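PDB 3VF1: 11R-lipoxygenase from Gersemia fruticosa, which probably adds molecular oxygen to polyunsaturated fatty acids at a catalytic non-heme iron centre, with its activity regulated by calcium. Local coordinates for residues Q505-I510 and E559-L564; G136-P141 and Q512-D517; S406-L411 and P416-L421; Y473-D478 and V567-S572. All coordinates share one frame; numbering follows the deposited sequence.

Following the chain from its N terminus, the loop 136-141 comes straight after the last strand of the PLAT beta sandwich, and interaction 2 brings it against the end of helix 491-514, closing a loop of 370 residues. Interaction 3 falls within that span: a tight helix hairpin, four residues separating its segments, in which 416-421 folds back on 406-411. Interaction 4 opens later, at 473-478, and ends on helix 557-579, with interaction 1 enclosed between its two segments. Both cross interaction 2, because 512-517 lies between their segments. Helix 491-514 serves interactions 1 and 2, and helix 557-579 serves interactions 1 and 4. L420 and L421 of interaction 3 pack on L564 of interaction 1.

Interaction 1: Q505-I510 and E559-L564; sequences QFVQDI and ELVHFL
V561 makes the first and broader half of this helix-helix contact, straddling V507 and Q508. Its CG1 methyl lies 3.9 Å from V507 CG1, the two valine side chains sliding past each other in opposite directions. Its other methyl, CG2, rests on the backbone of the facing helix, 3.9 Å from Q508 CA, so this valine grips backbone as well as side chain. V507 holds CG1 anti to the backbone N (chi1 168°), and this one branch makes all its contacts here, whereas V561 uses both of its methyls. V507 CG1 also comes to 3.7 Å from V561 O, a carbonyl that already accepts a hydrogen bond from T565 OG1 further along its own helix. One turn on, L564 takes over: its CB sits 3.9 Å from the same V507 methyl, which is thus lodged between V561 and L564. Beyond this point L564 leans on L420 and L421 of helix 416-425. The short segments approach to 9.1 Å between axes, with their N-to-C directions 137° apart. No hydrogen bond crosses the contact. Q505 and D509 point away from it, Q505 NE2 donating to D509 OD1 and D509 pairing with K661. What joins these two helices here is therefore branched aliphatic packing, dependent on shape and on exclusion of water.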
# COMPACT_ATOMS: atom_id res chain seq x y z
N GLN A 505 -2.74 1.51 19.35
CA GLN A 505 -2.38 1.01 20.67
C GLN A 505 -0.99 0.38 20.64
O GLN A 505 -0.18 0.59 21.54
CB GLN A 505 -3.41 -0.02 21.14
CG GLN A 505 -3.19 -0.49 22.57
CD GLN A 505 -3.29 0.65 23.56
OE1 GLN A 505 -4.27 1.38 23.58
NE2 GLN A 505 -2.26 0.80 24.39
N PHE A 506 -0.71 -0.40 19.59
CA PHE A 506 0.58 -1.07 19.46
C PHE A 506 1.71 -0.06 19.34
O PHE A 506 2.72 -0.17 20.04
CB PHE A 506 0.57 -2.00 18.24
CG PHE A 506 1.93 -2.53 17.88
CD1 PHE A 506 2.64 -3.30 18.78
CD2 PHE A 506 2.50 -2.25 16.65
CE1 PHE A 506 3.89 -3.79 18.46
CE2 PHE A 506 3.75 -2.75 16.32
CZ PHE A 506 4.45 -3.52 17.22
N VAL A 507 1.55 0.91 18.45
CA VAL A 507 2.57 1.94 18.26
C VAL A 507 2.81 2.71 19.55
O VAL A 507 3.94 3.04 19.88
CB VAL A 507 2.18 2.92 17.13
CG1 VAL A 507 3.09 4.13 17.13
CG2 VAL A 507 2.21 2.21 15.78
N GLN A 508 1.74 2.99 20.28
CA GLN A 508 1.84 3.72 21.54
C GLN A 508 2.62 2.91 22.57
O GLN A 508 3.45 3.45 23.30
CB GLN A 508 0.45 4.06 22.08
CG GLN A 508 0.47 4.88 23.35
CD GLN A 508 -0.91 5.33 23.78
OE1 GLN A 508 -1.61 4.64 24.52
NE2 GLN A 508 -1.32 6.51 23.31
N ASP A 509 2.34 1.61 22.63
CA ASP A 509 3.03 0.73 23.56
C ASP A 509 4.53 0.72 23.29
O ASP A 509 5.34 0.87 24.21
CB ASP A 509 2.48 -0.70 23.47
CG ASP A 509 1.07 -0.81 24.03
OD1 ASP A 509 0.61 0.14 24.69
OD2 ASP A 509 0.43 -1.86 23.81
N ILE A 510 4.91 0.56 22.02
CA ILE A 510 6.31 0.53 21.64
C ILE A 510 7.00 1.84 21.98
O ILE A 510 8.08 1.85 22.58
CB ILE A 510 6.47 0.26 20.13
CG1 ILE A 510 5.96 -1.14 19.77
CG2 ILE A 510 7.93 0.42 19.71
CD1 ILE A 510 6.68 -2.26 20.50
N GLU A 559 2.18 13.20 19.11
CA GLU A 559 2.40 13.53 17.70
C GLU A 559 3.16 12.41 17.01
O GLU A 559 2.85 12.05 15.88
CB GLU A 559 3.20 14.83 17.57
CG GLU A 559 2.44 16.09 17.95
CD GLU A 559 3.28 17.34 17.80
OE1 GLU A 559 4.29 17.30 17.06
OE2 GLU A 559 2.94 18.36 18.43
N LEU A 560 4.16 11.87 17.70
CA LEU A 560 4.99 10.81 17.14
C LEU A 560 4.17 9.54 16.90
O LEU A 560 4.28 8.92 15.85
CB LEU A 560 6.15 10.51 18.09
CG LEU A 560 7.10 9.38 17.66
CD1 LEU A 560 7.66 9.65 16.28
CD2 LEU A 560 8.22 9.22 18.68
N VAL A 561 3.35 9.18 17.88
CA VAL A 561 2.53 7.98 17.77
C VAL A 561 1.54 8.10 16.61
O VAL A 561 1.39 7.17 15.82
CB VAL A 561 1.75 7.71 19.07
CG1 VAL A 561 0.71 6.62 18.86
CG2 VAL A 561 2.71 7.32 20.19
N HIS A 562 0.87 9.24 16.51
CA HIS A 562 -0.12 9.45 15.47
C HIS A 562 0.50 9.28 14.09
O HIS A 562 0.00 8.51 13.26
CB HIS A 562 -0.76 10.83 15.57
CG HIS A 562 -1.77 11.11 14.50
ND1 HIS A 562 -3.04 10.57 14.52
CD2 HIS A 562 -1.69 11.86 13.38
CE1 HIS A 562 -3.70 10.99 13.45
NE2 HIS A 562 -2.90 11.77 12.74
N PHE A 563 1.58 10.01 13.83
CA PHE A 563 2.22 9.98 12.53
C PHE A 563 2.64 8.56 12.15
O PHE A 563 2.50 8.16 10.99
CB PHE A 563 3.44 10.90 12.50
CG PHE A 563 3.98 11.14 11.12
CD1 PHE A 563 3.51 12.19 10.35
CD2 PHE A 563 4.96 10.31 10.60
CE1 PHE A 563 4.01 12.41 9.08
CE2 PHE A 563 5.46 10.53 9.33
CZ PHE A 563 4.99 11.58 8.57
N LEU A 564 3.13 7.81 13.12
CA LEU A 564 3.58 6.44 12.86
C LEU A 564 2.39 5.51 12.66
O LEU A 564 2.47 4.55 11.89
CB LEU A 564 4.46 5.94 14.01
CG LEU A 564 5.78 6.68 14.19
CD1 LEU A 564 6.50 6.19 15.44
CD2 LEU A 564 6.67 6.51 12.97

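Interaction 2: G136-P141 and Q512-D517; sequences GKAILP and QIYYND
This is an apolar contact between a loop and the C-terminal end of a helix, made where the chain leaves strand 130-134 of the PLAT beta sandwich and runs along the end of helix 491-514 in the catalytic part. L140 and A138 on the loop meet two consecutive tyrosines. L140 turns CG away from its carbonyl carbon (chi1 -63°), which carries both methyls to Y515. Its CD1 is set over one face of the Y515 ring, a CH-pi contact 4.2 Å from the centroid and 14° off the normal, displaced toward the rim. The second methyl, CD2, reaches the phenol end, 3.4 Å from Y515 OH. CD1 also presses close to the backbone, with Y514 O only 3.2 Å away. A138 CB meets the other ring obliquely, 3.6 Å from Y514 CE1, while I513 CG2 lies over the centre of one face of that ring. Both hydroxyls are anchored beyond the contact: Y515 OH bonds to D524, and Y514 OH to D652 OD2, the same oxygen that receives A138 N. Cutting Y515 back to an alanine removes the surface beneath L140 and would probably open a gap there, leaving D524 without its phenol partner. P416 of helix 416-425 packs against A138, L140 and Y514, wedged in beside the contact, while L560 of helix 557-579 touches Y515 and P141 meets the start of helix 525-538.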
# COMPACT_ATOMS: atom_id res chain seq x y z
N GLY A 136 20.45 -6.91 19.59
CA GLY A 136 19.01 -6.69 19.55
C GLY A 136 18.52 -5.42 20.22
O GLY A 136 17.75 -4.66 19.63
N LYS A 137 18.96 -5.19 21.45
CA LYS A 137 18.53 -4.04 22.25
C LYS A 137 18.43 -2.76 21.41
O LYS A 137 19.38 -2.39 20.71
CB LYS A 137 19.50 -3.83 23.41
CG LYS A 137 18.98 -2.94 24.52
CD LYS A 137 20.08 -2.66 25.55
CE LYS A 137 19.56 -1.84 26.73
NZ LYS A 137 18.72 -2.65 27.65
N ALA A 138 17.29 -2.09 21.48
CA ALA A 138 17.09 -0.82 20.79
C ALA A 138 17.54 0.33 21.68
O ALA A 138 17.25 0.35 22.87
CB ALA A 138 15.63 -0.65 20.38
N ILE A 139 18.25 1.29 21.09
CA ILE A 139 18.87 2.36 21.87
C ILE A 139 18.72 3.72 21.20
O ILE A 139 19.15 3.92 20.07
CB ILE A 139 20.38 2.08 22.05
CG1 ILE A 139 20.59 0.72 22.73
CG2 ILE A 139 21.03 3.19 22.87
CD1 ILE A 139 22.02 0.26 22.74
N LEU A 140 18.09 4.65 21.91
CA LEU A 140 17.97 6.03 21.44
C LEU A 140 19.32 6.73 21.53
O LEU A 140 20.15 6.38 22.37
CB LEU A 140 16.95 6.78 22.29
CG LEU A 140 15.51 6.25 22.22
CD1 LEU A 140 14.65 6.91 23.29
CD2 LEU A 140 14.93 6.49 20.84
N PRO A 141 19.55 7.72 20.65
CA PRO A 141 20.83 8.45 20.68
C PRO A 141 20.99 9.25 21.97
O PRO A 141 22.11 9.40 22.46
CB PRO A 141 20.72 9.39 19.48
CG PRO A 141 19.26 9.56 19.26
CD PRO A 141 18.63 8.26 19.64
N GLN A 512 6.19 4.16 24.12
CA GLN A 512 6.25 4.45 25.55
C GLN A 512 7.25 3.56 26.29
O GLN A 512 7.55 3.79 27.45
CB GLN A 512 4.86 4.34 26.18
CG GLN A 512 3.94 5.48 25.78
CD GLN A 512 2.62 5.47 26.54
OE1 GLN A 512 2.36 4.57 27.34
NE2 GLN A 512 1.78 6.46 26.28
N ILE A 513 7.75 2.54 25.60
CA ILE A 513 8.81 1.69 26.16
C ILE A 513 10.15 2.42 26.13
O ILE A 513 10.98 2.25 27.03
CB ILE A 513 8.94 0.37 25.38
CG1 ILE A 513 7.79 -0.58 25.74
CG2 ILE A 513 10.27 -0.31 25.68
CD1 ILE A 513 7.73 -1.82 24.87
N TYR A 514 10.36 3.23 25.09
CA TYR A 514 11.65 3.88 24.88
C TYR A 514 11.63 5.38 25.19
O TYR A 514 12.63 5.94 25.62
CB TYR A 514 12.12 3.64 23.44
CG TYR A 514 12.24 2.17 23.12
CD1 TYR A 514 13.37 1.45 23.46
CD2 TYR A 514 11.20 1.49 22.49
CE1 TYR A 514 13.48 0.10 23.18
CE2 TYR A 514 11.30 0.15 22.20
CZ TYR A 514 12.44 -0.54 22.54
OH TYR A 514 12.55 -1.88 22.26
N TYR A 515 10.49 6.02 24.96
CA TYR A 515 10.33 7.44 25.26
C TYR A 515 9.54 7.61 26.55
O TYR A 515 8.33 7.40 26.57
CB TYR A 515 9.62 8.15 24.11
CG TYR A 515 10.37 8.13 22.80
CD1 TYR A 515 10.19 7.09 21.89
CD2 TYR A 515 11.25 9.14 22.47
CE1 TYR A 515 10.87 7.07 20.69
CE2 TYR A 515 11.94 9.13 21.27
CZ TYR A 515 11.74 8.09 20.38
OH TYR A 515 12.42 8.07 19.19
N ASN A 516 10.23 8.01 27.61
CA ASN A 516 9.60 8.13 28.92
C ASN A 516 8.76 9.39 29.04
O ASN A 516 7.85 9.47 29.87
CB ASN A 516 10.66 8.10 30.02
CG ASN A 516 10.22 7.31 31.24
OD1 ASN A 516 10.88 6.34 31.64
ND2 ASN A 516 9.09 7.70 31.83
N ASP A 517 9.06 10.39 28.21
CA ASP A 517 8.33 11.65 28.25
C ASP A 517 8.56 12.45 26.97
O ASP A 517 9.33 12.05 26.11
CB ASP A 517 8.77 12.47 29.47
CG ASP A 517 10.27 12.71 29.52
OD1 ASP A 517 10.87 12.99 28.46
OD2 ASP A 517 10.85 12.60 30.62

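Interaction 3: S406-L411 and P416-L421; sequences SSWRNL and PVWKLL
W418 carries this contact, with L411 and S407 beside it and W408 at its far end. The indole of W418 is inserted edge-on between the two helices, and its outermost carbon, CH2, points at the middle of the six-membered ring of W408, 3.6 Å from W408 CE2. The pair is a T-shaped (edge-to-face) stack, the edge belonging to W418: the six-membered rings are 4.8 Å apart between centroids, with planes at 86°. CG of W418 stands anti to the backbone N (chi1 162°), which sends the ring across to helix 369-410. Along the same edge it passes the helix backbone, W418 CZ3 lying 3.7 Å from S407 O, a carbonyl that takes the amide of L411 at 3.0 Å and so holds the last turn closed. S407 CB closes in on the indole too, while its hydroxyl turns back to T403 O. L411, just where the chain leaves the helix, fills in near the root of the indole, with L411 CB 4.2 Å from W418 CB, and extends CD1 to V417 CG1 at 4.1 Å. Replacing W408 by an alanine takes away the ring face and would probably leave the W418 edge facing a gap, with Y165 deprived of its stacking partner. The result is a near-antiparallel helix hairpin. S406 and S407 lie against helix 525-538, and L421 faces L564 and V568, so helix 416-425 packs on helix 369-410 through W418 and on helix 557-579 through L421.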
# COMPACT_ATOMS: atom_id res chain seq x y z
N SER A 406 13.42 8.23 4.03
CA SER A 406 13.89 9.02 5.17
C SER A 406 14.44 8.11 6.27
O SER A 406 15.36 8.49 6.99
CB SER A 406 12.77 9.90 5.72
OG SER A 406 13.24 10.69 6.79
N SER A 407 13.87 6.92 6.40
CA SER A 407 14.35 5.95 7.38
C SER A 407 15.81 5.60 7.13
O SER A 407 16.62 5.58 8.05
CB SER A 407 13.50 4.68 7.36
OG SER A 407 12.19 4.93 7.86
N TRP A 408 16.13 5.31 5.87
CA TRP A 408 17.48 4.92 5.49
C TRP A 408 18.47 6.08 5.65
O TRP A 408 19.64 5.86 5.94
CB TRP A 408 17.51 4.41 4.05
CG TRP A 408 16.99 3.01 3.90
CD1 TRP A 408 15.75 2.64 3.49
CD2 TRP A 408 17.71 1.80 4.17
NE1 TRP A 408 15.65 1.27 3.48
CE2 TRP A 408 16.83 0.73 3.90
CE3 TRP A 408 19.00 1.52 4.62
CZ2 TRP A 408 17.21 -0.60 4.06
CZ3 TRP A 408 19.37 0.19 4.78
CH2 TRP A 408 18.48 -0.85 4.50
N ARG A 409 17.98 7.30 5.48
CA ARG A 409 18.85 8.48 5.47
C ARG A 409 19.11 9.07 6.85
O ARG A 409 20.10 9.77 7.04
CB ARG A 409 18.24 9.56 4.57
CG ARG A 409 18.28 9.24 3.09
CD ARG A 409 17.46 10.23 2.29
NE ARG A 409 17.85 11.62 2.56
CZ ARG A 409 18.94 12.20 2.07
NH1 ARG A 409 19.77 11.52 1.29
NH2 ARG A 409 19.21 13.46 2.37
N ASN A 410 18.23 8.80 7.81
CA ASN A 410 18.30 9.49 9.10
C ASN A 410 18.30 8.58 10.33
O ASN A 410 18.66 9.03 11.42
CB ASN A 410 17.16 10.49 9.21
CG ASN A 410 17.14 11.49 8.06
OD1 ASN A 410 17.86 12.48 8.08
ND2 ASN A 410 16.32 11.22 7.06
N LEU A 411 17.92 7.32 10.17
CA LEU A 411 17.81 6.42 11.31
C LEU A 411 18.80 5.26 11.21
O LEU A 411 18.92 4.63 10.17
CB LEU A 411 16.40 5.86 11.42
CG LEU A 411 15.27 6.87 11.60
CD1 LEU A 411 13.93 6.15 11.69
CD2 LEU A 411 15.50 7.73 12.84
N PRO A 416 14.72 2.32 17.81
CA PRO A 416 13.46 1.58 17.97
C PRO A 416 12.44 1.84 16.86
O PRO A 416 11.72 0.92 16.47
CB PRO A 416 12.93 2.06 19.32
CG PRO A 416 13.63 3.35 19.58
CD PRO A 416 14.98 3.19 18.97
N VAL A 417 12.37 3.08 16.38
CA VAL A 417 11.43 3.43 15.31
C VAL A 417 11.82 2.77 13.99
O VAL A 417 10.94 2.36 13.23
CB VAL A 417 11.37 4.96 15.12
CG1 VAL A 417 10.58 5.31 13.86
CG2 VAL A 417 10.75 5.62 16.34
N TRP A 418 13.11 2.65 13.73
CA TRP A 418 13.58 1.94 12.55
C TRP A 418 13.10 0.49 12.59
O TRP A 418 12.65 -0.05 11.58
CB TRP A 418 15.11 1.96 12.46
CG TRP A 418 15.64 0.90 11.54
CD1 TRP A 418 15.93 -0.39 11.86
CD2 TRP A 418 15.95 1.05 10.15
NE1 TRP A 418 16.39 -1.06 10.76
CE2 TRP A 418 16.41 -0.20 9.69
CE3 TRP A 418 15.87 2.11 9.24
CZ2 TRP A 418 16.80 -0.42 8.37
CZ3 TRP A 418 16.25 1.89 7.93
CH2 TRP A 418 16.72 0.64 7.51
N LYS A 419 13.19 -0.13 13.76
CA LYS A 419 12.76 -1.50 13.94
C LYS A 419 11.25 -1.61 13.78
O LYS A 419 10.74 -2.58 13.22
CB LYS A 419 13.16 -2.01 15.33
CG LYS A 419 14.66 -2.07 15.57
CD LYS A 419 14.95 -2.56 16.98
CE LYS A 419 16.44 -2.63 17.26
NZ LYS A 419 17.13 -3.66 16.44
N LEU A 420 10.54 -0.60 14.27
CA LEU A 420 9.09 -0.58 14.22
C LEU A 420 8.58 -0.55 12.78
O LEU A 420 7.71 -1.33 12.40
CB LEU A 420 8.55 0.64 14.97
CG LEU A 420 7.03 0.78 14.99
CD1 LEU A 420 6.38 -0.34 15.79
CD2 LEU A 420 6.63 2.14 15.55
N LEU A 421 9.14 0.35 11.98
CA LEU A 421 8.65 0.60 10.63
C LEU A 421 9.18 -0.39 9.60
O LEU A 421 8.58 -0.58 8.55
CB LEU A 421 9.01 2.01 10.19
CG LEU A 421 8.39 3.16 10.99
CD1 LEU A 421 8.84 4.50 10.44
CD2 LEU A 421 6.88 3.05 10.99

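Interaction 4: Y473-D478 and V567-S572; sequences YDLVKD and VVFTCS
L475 and F569 both carry CG anti to the backbone N (chi1 -172° and 177°), which brings each side chain toward the other segment until they meet at about a right angle. The touch is narrow: L475 CD2 lies 3.7 Å from F569 CZ, the far end of the ring, and 4.1 Å from F569 CE1. W500 of helix 491-514 supports both partners, packing on L475 and meeting F569 edge-to-face. The second point of contact lies between Y473 and T570, whose side chains also cross at about a right angle. T570 OG1 sits in the plane of the tyrosine ring, at its edge, 3.7 Å from Y473 CD2. That hydroxyl has its hydrogen bond within its own helix, with V566 O, while Y473 OH bonds to R395 O on helix 369-410 and the ring makes a cation-pi contact with R395. Between the two contact residues, D474 N-caps helix 475-481, its OD1 accepting a weak bond from K477 N at 3.4 Å. On the other segment S572 OG donates back to V568 O at 2.6 Å, where the helix widens into a pi-type turn. This is packing near the iron site, on the iron-bearing helix of a lipoxygenase catalytic domain. Helix 557-579 goes on to supply H575 and N579 to the iron, the side chain of T570 is about 6 Å from that of H575, and a pi-type turn in the iron-ligating helix is a familiar feature of lipoxygenases.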
# COMPACT_ATOMS: atom_id res chain seq x y z
N TYR A 473 -5.51 11.73 6.17
CA TYR A 473 -5.02 10.42 6.56
C TYR A 473 -5.44 10.04 7.98
O TYR A 473 -5.28 8.90 8.40
CB TYR A 473 -3.50 10.35 6.43
CG TYR A 473 -3.04 10.10 5.01
CD1 TYR A 473 -2.91 11.14 4.10
CD2 TYR A 473 -2.75 8.81 4.58
CE1 TYR A 473 -2.50 10.91 2.81
CE2 TYR A 473 -2.35 8.57 3.28
CZ TYR A 473 -2.22 9.62 2.41
OH TYR A 473 -1.81 9.37 1.12
N ASP A 474 -5.97 11.01 8.71
CA ASP A 474 -6.57 10.72 10.01
C ASP A 474 -7.91 10.04 9.78
O ASP A 474 -8.93 10.70 9.60
CB ASP A 474 -6.75 12.00 10.83
CG ASP A 474 -7.20 11.73 12.25
OD1 ASP A 474 -7.87 10.70 12.48
OD2 ASP A 474 -6.88 12.54 13.14
N LEU A 475 -7.88 8.71 9.77
CA LEU A 475 -9.06 7.92 9.43
C LEU A 475 -10.29 8.36 10.21
O LEU A 475 -11.33 8.66 9.63
CB LEU A 475 -8.78 6.44 9.71
CG LEU A 475 -9.85 5.46 9.23
CD1 LEU A 475 -9.90 5.43 7.71
CD2 LEU A 475 -9.58 4.07 9.79
N VAL A 476 -10.17 8.40 11.53
CA VAL A 476 -11.30 8.69 12.40
C VAL A 476 -11.97 10.01 12.04
O VAL A 476 -13.19 10.09 11.94
CB VAL A 476 -10.86 8.75 13.88
CG1 VAL A 476 -12.03 9.15 14.77
CG2 VAL A 476 -10.30 7.40 14.32
N LYS A 477 -11.17 11.05 11.85
CA LYS A 477 -11.70 12.38 11.58
C LYS A 477 -12.16 12.54 10.13
O LYS A 477 -13.04 13.35 9.84
CB LYS A 477 -10.66 13.45 11.94
CG LYS A 477 -10.42 13.58 13.44
CD LYS A 477 -9.32 14.57 13.76
CE LYS A 477 -8.97 14.53 15.24
NZ LYS A 477 -7.71 15.26 15.54
N ASP A 478 -11.56 11.78 9.23
CA ASP A 478 -11.95 11.84 7.82
C ASP A 478 -13.34 11.24 7.64
O ASP A 478 -14.23 11.87 7.06
CB ASP A 478 -10.95 11.10 6.94
CG ASP A 478 -11.27 11.23 5.47
OD1 ASP A 478 -11.07 12.32 4.90
OD2 ASP A 478 -11.71 10.22 4.86
N VAL A 567 1.35 5.70 9.11
CA VAL A 567 2.24 4.98 8.21
C VAL A 567 1.96 3.48 8.24
O VAL A 567 1.81 2.84 7.20
CB VAL A 567 3.72 5.22 8.56
CG1 VAL A 567 4.63 4.37 7.69
CG2 VAL A 567 4.07 6.69 8.42
N VAL A 568 1.91 2.91 9.44
CA VAL A 568 1.69 1.48 9.60
C VAL A 568 0.33 1.07 9.04
O VAL A 568 0.19 0.02 8.40
CB VAL A 568 1.78 1.05 11.08
CG1 VAL A 568 1.38 -0.41 11.24
CG2 VAL A 568 3.18 1.28 11.61
N PHE A 569 -0.68 1.90 9.28
CA PHE A 569 -2.03 1.60 8.83
C PHE A 569 -2.14 1.66 7.31
O PHE A 569 -2.79 0.82 6.69
CB PHE A 569 -3.03 2.58 9.45
CG PHE A 569 -4.44 2.40 8.97
CD1 PHE A 569 -5.29 1.52 9.61
CD2 PHE A 569 -4.90 3.10 7.87
CE1 PHE A 569 -6.59 1.35 9.17
CE2 PHE A 569 -6.20 2.93 7.42
CZ PHE A 569 -7.05 2.06 8.07
N THR A 570 -1.50 2.66 6.71
CA THR A 570 -1.59 2.87 5.26
C THR A 570 -0.79 1.81 4.49
O THR A 570 -1.22 1.36 3.43
CB THR A 570 -1.08 4.27 4.86
OG1 THR A 570 -1.92 5.27 5.45
CG2 THR A 570 -1.09 4.43 3.35
N CYS A 571 0.36 1.43 5.03
CA CYS A 571 1.22 0.46 4.36
C CYS A 571 0.64 -0.95 4.44
O CYS A 571 0.94 -1.80 3.60
CB CYS A 571 2.62 0.47 4.98
SG CYS A 571 3.56 1.98 4.67
N SER A 572 -0.19 -1.20 5.45
CA SER A 572 -0.76 -2.53 5.64
C SER A 572 -2.24 -2.59 5.27
O SER A 572 -2.60 -3.16 4.24
CB SER A 572 -0.56 -3.00 7.09
OG SER A 572 -1.17 -2.11 8.02